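Angiopoietin-related protein 3 (Homo sapiens, PDB 6EUA) raises plasma triglycerides by inhibiting lipoprotein lipase, and through the fibrinogen-like domain modelled here supports endothelial cell adhesion. Local coordinates at residues N95-E101 / K215-T221; A139-K144 / E174-N178; I87-Q93 / F116-N120. All blocks are in the same frame, centred on the assembly; numbering follows the deposited sequence. Where two conformers were deposited one is given.

In the fold
All three contacts belong to the single fibrinogen C-terminal domain, and contacts 1 and 3 work on the same antiparallel sheet. Contact 1 pairs strand 96-104 with the C-terminal strand 213-220; contact 3, its centre about 12 Å from that of contact 1, packs helix 84-91 against the end of strand 109-118, the other neighbour of strand 96-104. Tyr96 O and Phe116 N, 2.9 Å apart, form a probable hydrogen bond between them. Contact 2 joins two loops beyond the sheet, its centre about 17 Å from that of contact 1, yet Ile140 CD1 still reaches Ile100 CD1 at 3.9 Å. Contacts 2 and 3 stay about 7 Å apart at their nearest atoms. No ligand site is involved.

Contact 1: residues N95-E101 / K215-T221; sequences NYVLRIE and KMLIHPT
Tyr96 lies along Pro220, the two side chains pointing the same way where strands 96-104 and 213-220 pair antiparallel. Tyr96 CB sits 3.7 Å from His219 O. Further out the ring lies flat against proline: CG, CD1 and CE1 all border on Pro220 CA, which stands 3.5 Å from the centroid of the Tyr96 ring and almost on its normal, a clear CH-pi contact. On the CD2 side, Ile218 CB meets the ring at its edge. At the far end Tyr96 CZ is 3.5 Å from Pro220 CD, and the hydroxyl oxygen passes beside that same carbon.

Val97 and His219, the next pair, share one face of the sheet with Arg99 and Leu217. With chi1 at 75°, the His219 ring swings in between its own backbone N and carbonyl carbon, a position that lets it take Val97 CB over one face, 4.0 Å from the ring centroid, while ND1 bonds to Pro220 O at 2.6 Å. Val97, Arg99 and Glu101 each exchange a pair of backbone hydrogen bonds, with His219, Leu217 and Lys215 respectively; Arg99 N to Leu217 O, 2.7 Å, is nearly straight at 174°. Toward the Glu101 end of the pair, Arg99 NE and NH2 grip Glu101 OE2 side-on, and Glu101 OE1 rests beside Lys215 CD; the Lys215 ammonium goes to Asp42 instead. At the opposite end Asn95 O accepts from both Thr221 N and Thr221 OG1, the hydroxyl standing above the carbonyl plane.

This pairing lies inside the main sheet of the fibrinogen-like domain. Strand 109-118 flanks 96-104, strand 47-55 flanks 213-220 and sets Trp49 edge-to-face on His219, and helix 84-91 packs Ile90 and Val91 onto Tyr96 and Ile218.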
loop_
_atom_site.group_PDB
_atom_site.type_symbol
_atom_site.label_atom_id
_atom_site.label_comp_id
_atom_site.label_asym_id
_atom_site.label_seq_id
_atom_site.Cartn_x
_atom_site.Cartn_y
_atom_site.Cartn_z
ATOM N N ASN A 95 -12.991 -20.166 -18.911
ATOM C CA ASN A 95 -13.848 -20.349 -17.743
ATOM C C ASN A 95 -13.035 -19.953 -16.504
ATOM O O ASN A 95 -11.963 -20.511 -16.260
ATOM C CB ASN A 95 -14.324 -21.805 -17.680
ATOM C CG ASN A 95 -15.198 -22.111 -16.471
ATOM O OD1 ASN A 95 -15.974 -21.264 -16.010
ATOM N ND2 ASN A 95 -15.103 -23.333 -15.979
ATOM N N TYR A 96 -13.501 -18.949 -15.764
ATOM C CA TYR A 96 -12.820 -18.461 -14.569
ATOM C C TYR A 96 -13.723 -18.651 -13.354
ATOM O O TYR A 96 -14.928 -18.907 -13.466
ATOM C CB TYR A 96 -12.440 -16.972 -14.691
ATOM C CG TYR A 96 -10.980 -16.668 -14.994
ATOM C CD1 TYR A 96 -10.397 -17.110 -16.166
ATOM C CD2 TYR A 96 -10.201 -15.911 -14.115
ATOM C CE1 TYR A 96 -9.079 -16.825 -16.459
ATOM C CE2 TYR A 96 -8.867 -15.605 -14.401
ATOM C CZ TYR A 96 -8.316 -16.079 -15.587
ATOM O OH TYR A 96 -7.000 -15.818 -15.915
ATOM N N VAL A 97 -13.126 -18.482 -12.176
ATOM C CA VAL A 97 -13.804 -18.634 -10.890
ATOM C C VAL A 97 -13.904 -17.257 -10.255
ATOM O O VAL A 97 -12.895 -16.548 -10.146
ATOM C CB VAL A 97 -13.038 -19.607 -9.972
ATOM C CG1 VAL A 97 -13.648 -19.645 -8.559
ATOM C CG2 VAL A 97 -12.968 -20.994 -10.608
ATOM N N LEU A 98 -15.108 -16.874 -9.837
ATOM C CA LEU A 98 -15.316 -15.601 -9.156
ATOM C C LEU A 98 -15.632 -15.846 -7.690
ATOM O O LEU A 98 -16.529 -16.632 -7.370
ATOM C CB LEU A 98 -16.448 -14.796 -9.806
ATOM C CG LEU A 98 -16.959 -13.578 -9.009
ATOM C CD1 LEU A 98 -16.027 -12.386 -9.149
ATOM C CD2 LEU A 98 -18.391 -13.184 -9.406
ATOM N N ARG A 99 -14.908 -15.162 -6.804
ATOM C CA ARG A 99 -15.177 -15.224 -5.375
ATOM C C ARG A 99 -15.641 -13.858 -4.902
ATOM O O ARG A 99 -15.023 -12.838 -5.226
ATOM C CB ARG A 99 -13.950 -15.674 -4.584
ATOM C CG ARG A 99 -14.104 -15.577 -3.061
ATOM C CD ARG A 99 -12.962 -16.290 -2.366
ATOM N NE ARG A 99 -12.974 -16.022 -0.931
ATOM C CZ ARG A 99 -13.196 -16.947 -0.011
ATOM N NH1 ARG A 99 -13.423 -18.196 -0.390
ATOM N NH2 ARG A 99 -13.208 -16.620 1.279
ATOM N N ILE A 100 -16.755 -13.836 -4.182
ATOM C CA ILE A 100 -17.285 -12.611 -3.595
ATOM C C ILE A 100 -17.145 -12.741 -2.088
ATOM O O ILE A 100 -17.601 -13.725 -1.498
ATOM C CB ILE A 100 -18.740 -12.361 -4.016
ATOM C CG1 ILE A 100 -18.786 -11.971 -5.501
ATOM C CG2 ILE A 100 -19.390 -11.293 -3.132
ATOM C CD1 ILE A 100 -20.186 -11.850 -6.067
ATOM N N GLU A 101 -16.484 -11.769 -1.474
ATOM C CA GLU A 101 -16.275 -11.740 -0.035
ATOM C C GLU A 101 -17.000 -10.523 0.503
ATOM O O GLU A 101 -16.757 -9.398 0.055
ATOM C CB GLU A 101 -14.791 -11.680 0.317
ATOM C CG GLU A 101 -14.066 -12.993 0.148
ATOM C CD GLU A 101 -12.705 -12.996 0.820
ATOM O OE1 GLU A 101 -12.238 -11.907 1.233
ATOM O OE2 GLU A 101 -12.104 -14.087 0.929
ATOM N N LYS A 215 -15.147 -7.540 -1.487
ATOM C CA LYS A 215 -14.086 -7.881 -2.421
ATOM C C LYS A 215 -14.678 -8.758 -3.508
ATOM O O LYS A 215 -15.493 -9.640 -3.225
ATOM C CB LYS A 215 -12.935 -8.644 -1.757
ATOM C CG LYS A 215 -11.991 -7.813 -0.890
ATOM C CD LYS A 215 -11.033 -8.737 -0.157
ATOM C CE LYS A 215 -10.112 -7.987 0.793
ATOM N NZ LYS A 215 -8.796 -8.665 0.941
ATOM N N MET A 216 -14.250 -8.533 -4.744
ATOM C CA MET A 216 -14.516 -9.445 -5.848
ATOM C C MET A 216 -13.181 -9.934 -6.388
ATOM O O MET A 216 -12.302 -9.122 -6.702
ATOM C CB MET A 216 -15.347 -8.760 -6.938
ATOM C CG MET A 216 -16.608 -8.083 -6.371
ATOM S SD MET A 216 -17.681 -7.377 -7.641
ATOM C CE MET A 216 -18.121 -8.871 -8.518
ATOM N N LEU A 217 -13.026 -11.260 -6.483
ATOM C CA LEU A 217 -11.749 -11.888 -6.800
ATOM C C LEU A 217 -11.924 -12.965 -7.865
ATOM O O LEU A 217 -12.871 -13.749 -7.800
ATOM C CB LEU A 217 -11.127 -12.522 -5.547
ATOM C CG LEU A 217 -10.794 -11.518 -4.438
ATOM C CD1 LEU A 217 -11.562 -11.849 -3.168
ATOM C CD2 LEU A 217 -9.291 -11.468 -4.199
ATOM N N ILE A 218 -10.979 -13.051 -8.809
ATOM C CA ILE A 218 -11.054 -14.061 -9.864
ATOM C C ILE A 218 -9.748 -14.838 -9.966
ATOM O O ILE A 218 -8.675 -14.349 -9.595
ATOM C CB ILE A 218 -11.406 -13.452 -11.243
ATOM C CG1 ILE A 218 -10.233 -12.632 -11.800
ATOM C CG2 ILE A 218 -12.678 -12.614 -11.149
ATOM C CD1 ILE A 218 -10.549 -11.982 -13.156
ATOM N N HIS A 219 -9.849 -16.065 -10.480
ATOM C CA HIS A 219 -8.672 -16.842 -10.858
ATOM C C HIS A 219 -9.082 -17.877 -11.900
ATOM O O HIS A 219 -10.256 -18.264 -11.950
ATOM C CB HIS A 219 -8.008 -17.498 -9.631
ATOM C CG HIS A 219 -8.727 -18.691 -9.074
ATOM N ND1 HIS A 219 -8.838 -19.889 -9.748
ATOM C CD2 HIS A 219 -9.317 -18.887 -7.870
ATOM C CE1 HIS A 219 -9.491 -20.759 -8.996
ATOM N NE2 HIS A 219 -9.798 -20.174 -7.854
ATOM N N PRO A 220 -8.167 -18.295 -12.774
ATOM C CA PRO A 220 -8.523 -19.289 -13.793
ATOM C C PRO A 220 -8.953 -20.613 -13.191
ATOM O O PRO A 220 -8.544 -20.988 -12.089
ATOM C CB PRO A 220 -7.230 -19.453 -14.605
ATOM C CG PRO A 220 -6.151 -18.938 -13.728
ATOM C CD PRO A 220 -6.778 -17.831 -12.923
ATOM N N THR A 221 -9.789 -21.331 -13.949
ATOM C CA THR A 221 -10.191 -22.676 -13.550
ATOM C C THR A 221 -9.019 -23.644 -13.618
ATOM O O THR A 221 -8.823 -24.459 -12.707
ATOM C CB THR A 221 -11.337 -23.160 -14.430
ATOM O OG1 THR A 221 -12.551 -22.546 -13.991
ATOM C CG2 THR A 221 -11.479 -24.661 -14.333
#

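Contact 2: residues A139-K144 / E174-N178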
loop_
_atom_site.group_PDB
_atom_site.type_symbol
_atom_site.label_atom_id
_atom_site.label_comp_id
_atom_site.label_asym_id
_atom_site.label_seq_id
_atom_site.Cartn_x
_atom_site.Cartn_y
_atom_site.Cartn_z
ATOM N N ALA A 139 -27.356 -14.167 -4.327
ATOM C CA ALA A 139 -28.291 -13.092 -4.626
ATOM C C ALA A 139 -28.333 -12.711 -6.098
ATOM O O ALA A 139 -29.169 -11.888 -6.479
ATOM C CB ALA A 139 -27.946 -11.834 -3.809
ATOM N N ILE A 140 -27.456 -13.268 -6.927
ATOM C CA ILE A 140 -27.358 -12.915 -8.341
ATOM C C ILE A 140 -28.012 -14.031 -9.146
ATOM O O ILE A 140 -27.790 -15.215 -8.846
ATOM C CB ILE A 140 -25.888 -12.690 -8.744
ATOM C CG1 ILE A 140 -25.229 -11.683 -7.798
ATOM C CG2 ILE A 140 -25.768 -12.218 -10.188
ATOM C CD1 ILE A 140 -23.710 -11.724 -7.792
ATOM N N PRO A 141 -28.839 -13.717 -10.141
ATOM C CA PRO A 141 -29.461 -14.775 -10.954
ATOM C C PRO A 141 -28.416 -15.651 -11.631
ATOM O O PRO A 141 -27.465 -15.153 -12.237
ATOM C CB PRO A 141 -30.287 -13.992 -11.978
ATOM C CG PRO A 141 -30.543 -12.662 -11.331
ATOM C CD PRO A 141 -29.311 -12.372 -10.514
ATOM N N GLU A 142 -28.598 -16.965 -11.526
ATOM C CA GLU A 142 -27.682 -17.923 -12.131
ATOM C C GLU A 142 -28.188 -18.383 -13.497
ATOM O O GLU A 142 -29.386 -18.370 -13.782
ATOM C CB GLU A 142 -27.495 -19.144 -11.231
ATOM C CG GLU A 142 -26.931 -18.863 -9.860
ATOM C CD GLU A 142 -26.738 -20.140 -9.050
ATOM O OE1 GLU A 142 -26.126 -21.094 -9.588
ATOM O OE2 GLU A 142 -27.215 -20.194 -7.889
ATOM N N ASN A 143 -27.241 -18.814 -14.340
ATOM C CA ASN A 143 -27.533 -19.403 -15.652
ATOM C C ASN A 143 -28.274 -18.435 -16.570
ATOM O O ASN A 143 -29.062 -18.845 -17.427
ATOM C CB ASN A 143 -28.309 -20.711 -15.502
ATOM C CG ASN A 143 -27.425 -21.840 -15.056
ATOM O OD1 ASN A 143 -26.443 -22.170 -15.724
ATOM N ND2 ASN A 143 -27.745 -22.427 -13.909
ATOM N N LYS A 144 -28.027 -17.144 -16.379
ATOM C CA LYS A 144 -28.635 -16.081 -17.160
ATOM C C LYS A 144 -27.544 -15.158 -17.681
ATOM O O LYS A 144 -26.511 -14.960 -17.032
ATOM C CB LYS A 144 -29.638 -15.271 -16.321
ATOM C CG LYS A 144 -30.615 -16.123 -15.521
ATOM C CD LYS A 144 -31.909 -16.309 -16.266
ATOM C CE LYS A 144 -32.791 -17.360 -15.597
ATOM N NZ LYS A 144 -33.066 -18.502 -16.521
ATOM N N GLU A 174 -34.780 -10.033 -13.746
ATOM C CA GLU A 174 -35.064 -10.421 -12.368
ATOM C C GLU A 174 -34.511 -9.424 -11.354
ATOM O O GLU A 174 -35.009 -9.374 -10.225
ATOM C CB GLU A 174 -34.504 -11.812 -12.079
ATOM C CG GLU A 174 -35.084 -12.904 -12.960
ATOM C CD GLU A 174 -34.474 -14.271 -12.683
ATOM O OE1 GLU A 174 -33.669 -14.395 -11.732
ATOM O OE2 GLU A 174 -34.793 -15.222 -13.428
ATOM N N CYS A 175 -33.491 -8.645 -11.723
ATOM C CA CYS A 175 -33.047 -7.496 -10.931
ATOM C C CYS A 175 -32.504 -8.007 -9.603
ATOM O O CYS A 175 -31.575 -8.834 -9.615
ATOM C CB CYS A 175 -34.202 -6.487 -10.832
ATOM S SG CYS A 175 -34.520 -5.532 -12.356
ATOM N N GLY A 176 -33.017 -7.557 -8.467
ATOM C CA GLY A 176 -32.582 -8.011 -7.167
ATOM C C GLY A 176 -31.709 -6.984 -6.462
ATOM O O GLY A 176 -31.127 -6.081 -7.072
ATOM N N GLU A 177 -31.611 -7.149 -5.143
ATOM C CA GLU A 177 -30.703 -6.362 -4.306
ATOM C C GLU A 177 -29.383 -7.119 -4.230
ATOM O O GLU A 177 -29.159 -7.940 -3.333
ATOM C CB GLU A 177 -31.305 -6.122 -2.926
ATOM C CG GLU A 177 -32.070 -4.814 -2.789
ATOM C CD GLU A 177 -33.028 -4.815 -1.609
ATOM O OE1 GLU A 177 -32.975 -3.861 -0.804
ATOM O OE2 GLU A 177 -33.840 -5.762 -1.490
ATOM N N ASN A 178 -28.493 -6.827 -5.191
ATOM C CA ASN A 178 -27.222 -7.531 -5.332
ATOM C C ASN A 178 -26.101 -6.617 -5.837
ATOM O O ASN A 178 -25.082 -7.123 -6.330
ATOM C CB ASN A 178 -27.387 -8.708 -6.300
ATOM C CG ASN A 178 -27.493 -8.249 -7.767
ATOM O OD1 ASN A 178 -27.891 -7.125 -8.054
ATOM N ND2 ASN A 178 -27.129 -9.125 -8.689
#
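Pro141 and Glu174 run past one another in opposite senses, and around them the two loops meet without a single direct hydrogen bond. The apolar part of the contact begins with Pro141 CG, 4.1 Å from Glu174 CB. At the other end Ala139 CB points to Asn178 CB, 4.0 Å away, and Ile140 CG1 comes equally close to that carbon, 4.0 Å from Asn178 CB. The Ile140 and Asn178 side chains lie nearly perpendicular. Trp201 backs Ala139 and Ile140, while Trp169 and Trp171 pack on Asn178.

These loops are part of the fibrinogen C-terminal fold, in the part that probably corresponds to the P subdomain, which in the fibrinogen gamma chain holds the polymerisation pocket. The disulfide Cys161-Cys175 ties the loop holding 174-178 to the chain ahead of strand 169-171. Just after it, Gly176 takes phi 105° and psi 161°, a conformation well suited to a residue with no side chain, as the backbone turns towards Asn178.

Polar atoms meet carbon rather than one another. Ala139 O lies 3.6 Å from Asn178 CB, and Glu174 OE1 sits 3.4 Å from Pro141 CB. The straight Glu174 chain carries its carboxylate past the proline so that the second oxygen faces Lys144.

Charge adds a looser term. Lys144 bends at chi2 (-95°), crosses the glutamate and presents CE, 3.6 Å from Glu174 OE2; its NZ is 4.8 Å from that oxygen, too far for a salt bridge but probably near enough for a weak attraction.

Contact 3: residues I87-Q93 / F116-N120; sequences IYSIVKQ and FYLGN
Tyr88 wedges its ring against the end of strand 109-118 and the residues after it. Asn120 CA stands over one face, 3.9 Å from the centroid of the Tyr88 ring, as a CH-pi contact; Lys92 CA, from the tyrosine's own segment, lies over the opposite face. At the ring edge Leu118 O approaches Tyr88 CE1 to 3.4 Å. Beside it the packing is apolar: Leu118 CD2 meets Ile87 CG2 at 3.9 Å, and Val91 CG2 touches Phe116 CZ, also at 3.9 Å.

Two waters bridge the segments, one from the Tyr88 hydroxyl and one between backbones. The first donates to Leu118 O; the other lies 2.9 Å from Lys92 O, to which it can donate, and accepts from Leu118 N.

Further out, the helix end sets these groups. Tyr88 holds CG opposite its backbone N (chi1 -177°), which directs the ring to the strand, and Tyr88 O accepts Lys92 N at 2.7 Å before Lys92 leaves the helix with positive phi. Lys92 NZ folds back to Ser89 O and also reaches Ser32 O.

Helix 84-91 thus lies across one side of the sheet, where Phe116 packs against Leu98 and Ile218, with Leu127 and Leu129 of strand 127-134 beyond.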
loop_
_atom_site.group_PDB
_atom_site.type_symbol
_atom_site.label_atom_id
_atom_site.label_comp_id
_atom_site.label_asym_id
_atom_site.label_seq_id
_atom_site.Cartn_x
_atom_site.Cartn_y
_atom_site.Cartn_z
ATOM N N ILE A 87 -10.412 -6.536 -16.956
ATOM C CA ILE A 87 -10.904 -7.838 -16.497
ATOM C C ILE A 87 -11.047 -8.789 -17.674
ATOM O O ILE A 87 -10.666 -9.965 -17.591
ATOM C CB ILE A 87 -12.238 -7.698 -15.737
ATOM C CG1 ILE A 87 -12.035 -6.923 -14.449
ATOM C CG2 ILE A 87 -12.825 -9.075 -15.418
ATOM C CD1 ILE A 87 -13.236 -6.078 -14.083
ATOM N N TYR A 88 -11.603 -8.297 -18.790
ATOM C CA TYR A 88 -11.775 -9.156 -19.955
ATOM C C TYR A 88 -10.427 -9.567 -20.526
ATOM O O TYR A 88 -10.281 -10.702 -20.997
ATOM C CB TYR A 88 -12.643 -8.478 -21.031
ATOM C CG TYR A 88 -12.882 -9.385 -22.220
ATOM C CD1 TYR A 88 -13.812 -10.414 -22.151
ATOM C CD2 TYR A 88 -12.146 -9.246 -23.396
ATOM C CE1 TYR A 88 -14.015 -11.276 -23.215
ATOM C CE2 TYR A 88 -12.345 -10.107 -24.476
ATOM C CZ TYR A 88 -13.286 -11.121 -24.376
ATOM O OH TYR A 88 -13.507 -11.987 -25.427
ATOM N N SER A 89 -9.428 -8.673 -20.467
ATOM C CA SER A 89 -8.082 -9.033 -20.910
ATOM C C SER A 89 -7.555 -10.236 -20.137
ATOM O O SER A 89 -6.848 -11.089 -20.690
ATOM C CB SER A 89 -7.135 -7.847 -20.733
ATOM O OG SER A 89 -7.286 -6.936 -21.793
ATOM N N ILE A 90 -7.872 -10.313 -18.853
ATOM C CA ILE A 90 -7.470 -11.472 -18.071
ATOM C C ILE A 90 -8.283 -12.698 -18.480
ATOM O O ILE A 90 -7.727 -13.752 -18.808
ATOM C CB ILE A 90 -7.607 -11.162 -16.569
ATOM C CG1 ILE A 90 -6.662 -10.006 -16.202
ATOM C CG2 ILE A 90 -7.365 -12.417 -15.734
ATOM C CD1 ILE A 90 -6.934 -9.373 -14.838
ATOM N N VAL A 91 -9.609 -12.572 -18.487
ATOM C CA VAL A 91 -10.460 -13.751 -18.636
ATOM C C VAL A 91 -10.550 -14.194 -20.098
ATOM O O VAL A 91 -10.313 -15.364 -20.422
ATOM C CB VAL A 91 -11.848 -13.475 -18.033
ATOM C CG1 VAL A 91 -12.795 -14.655 -18.300
ATOM C CG2 VAL A 91 -11.722 -13.218 -16.531
ATOM N N LYS A 92 -10.904 -13.282 -20.997
ATOM C CA LYS A 92 -11.044 -13.570 -22.438
ATOM C C LYS A 92 -12.093 -14.668 -22.601
ATOM O O LYS A 92 -13.222 -14.483 -22.123
ATOM C CB LYS A 92 -9.685 -13.861 -23.047
ATOM C CG LYS A 92 -8.975 -12.602 -23.510
ATOM C CD LYS A 92 -7.590 -12.898 -24.067
ATOM C CE LYS A 92 -6.755 -11.628 -24.070
ATOM N NZ LYS A 92 -5.584 -11.758 -23.181
ATOM N N GLN A 93 -11.785 -15.790 -23.257
ATOM C CA GLN A 93 -12.757 -16.846 -23.527
ATOM C C GLN A 93 -12.703 -17.976 -22.497
ATOM O O GLN A 93 -13.363 -19.003 -22.682
ATOM C CB GLN A 93 -12.536 -17.430 -24.932
ATOM C CG GLN A 93 -12.482 -16.409 -26.067
ATOM C CD GLN A 93 -11.956 -17.001 -27.386
ATOM O OE1 GLN A 93 -11.942 -18.221 -27.581
ATOM N NE2 GLN A 93 -11.549 -16.129 -28.306
ATOM N N PHE A 116 -17.768 -18.734 -13.990
ATOM C CA PHE A 116 -18.321 -17.732 -14.892
ATOM C C PHE A 116 -17.584 -17.685 -16.220
ATOM O O PHE A 116 -16.473 -18.203 -16.379
ATOM C CB PHE A 116 -18.360 -16.320 -14.269
ATOM C CG PHE A 116 -17.031 -15.625 -14.210
ATOM C CD1 PHE A 116 -16.180 -15.817 -13.129
ATOM C CD2 PHE A 116 -16.645 -14.747 -15.213
ATOM C CE1 PHE A 116 -14.954 -15.161 -13.069
ATOM C CE2 PHE A 116 -15.419 -14.094 -15.159
ATOM C CZ PHE A 116 -14.574 -14.293 -14.099
ATOM N N TYR A 117 -18.286 -17.077 -17.181
ATOM C CA TYR A 117 -17.802 -16.705 -18.500
ATOM C C TYR A 117 -18.137 -15.239 -18.714
ATOM O O TYR A 117 -19.126 -14.735 -18.179
ATOM C CB TYR A 117 -18.445 -17.557 -19.605
ATOM C CG TYR A 117 -17.986 -18.989 -19.587
ATOM C CD1 TYR A 117 -18.653 -19.949 -18.833
ATOM C CD2 TYR A 117 -16.864 -19.377 -20.296
ATOM C CE1 TYR A 117 -18.222 -21.268 -18.816
ATOM C CE2 TYR A 117 -16.432 -20.677 -20.284
ATOM C CZ TYR A 117 -17.108 -21.623 -19.548
ATOM O OH TYR A 117 -16.652 -22.923 -19.552
ATOM N N LEU A 118 -17.301 -14.550 -19.484
ATOM C CA LEU A 118 -17.447 -13.111 -19.664
ATOM C C LEU A 118 -17.311 -12.767 -21.139
ATOM O O LEU A 118 -16.358 -13.206 -21.786
ATOM C CB LEU A 118 -16.395 -12.358 -18.857
ATOM C CG LEU A 118 -16.465 -10.832 -18.847
ATOM C CD1 LEU A 118 -17.736 -10.323 -18.103
ATOM C CD2 LEU A 118 -15.201 -10.278 -18.223
ATOM N N GLY A 119 -18.274 -11.981 -21.672
ATOM C CA GLY A 119 -18.200 -11.517 -23.046
ATOM C C GLY A 119 -17.453 -10.190 -23.152
ATOM O O GLY A 119 -17.181 -9.528 -22.159
ATOM N N ASN A 120 -17.136 -9.810 -24.384
ATOM C CA ASN A 120 -16.361 -8.603 -24.626
ATOM C C ASN A 120 -17.262 -7.369 -24.572
ATOM O O ASN A 120 -18.466 -7.452 -24.297
ATOM C CB ASN A 120 -15.649 -8.697 -25.971
ATOM C CG ASN A 120 -16.583 -9.110 -27.087
ATOM O OD1 ASN A 120 -17.760 -8.755 -27.090
ATOM N ND2 ASN A 120 -16.067 -9.877 -28.032
HETATM O O HOH W 1 -15.595 -14.188 -24.415
HETATM O O HOH W 2 -15.243 -15.781 -20.534
#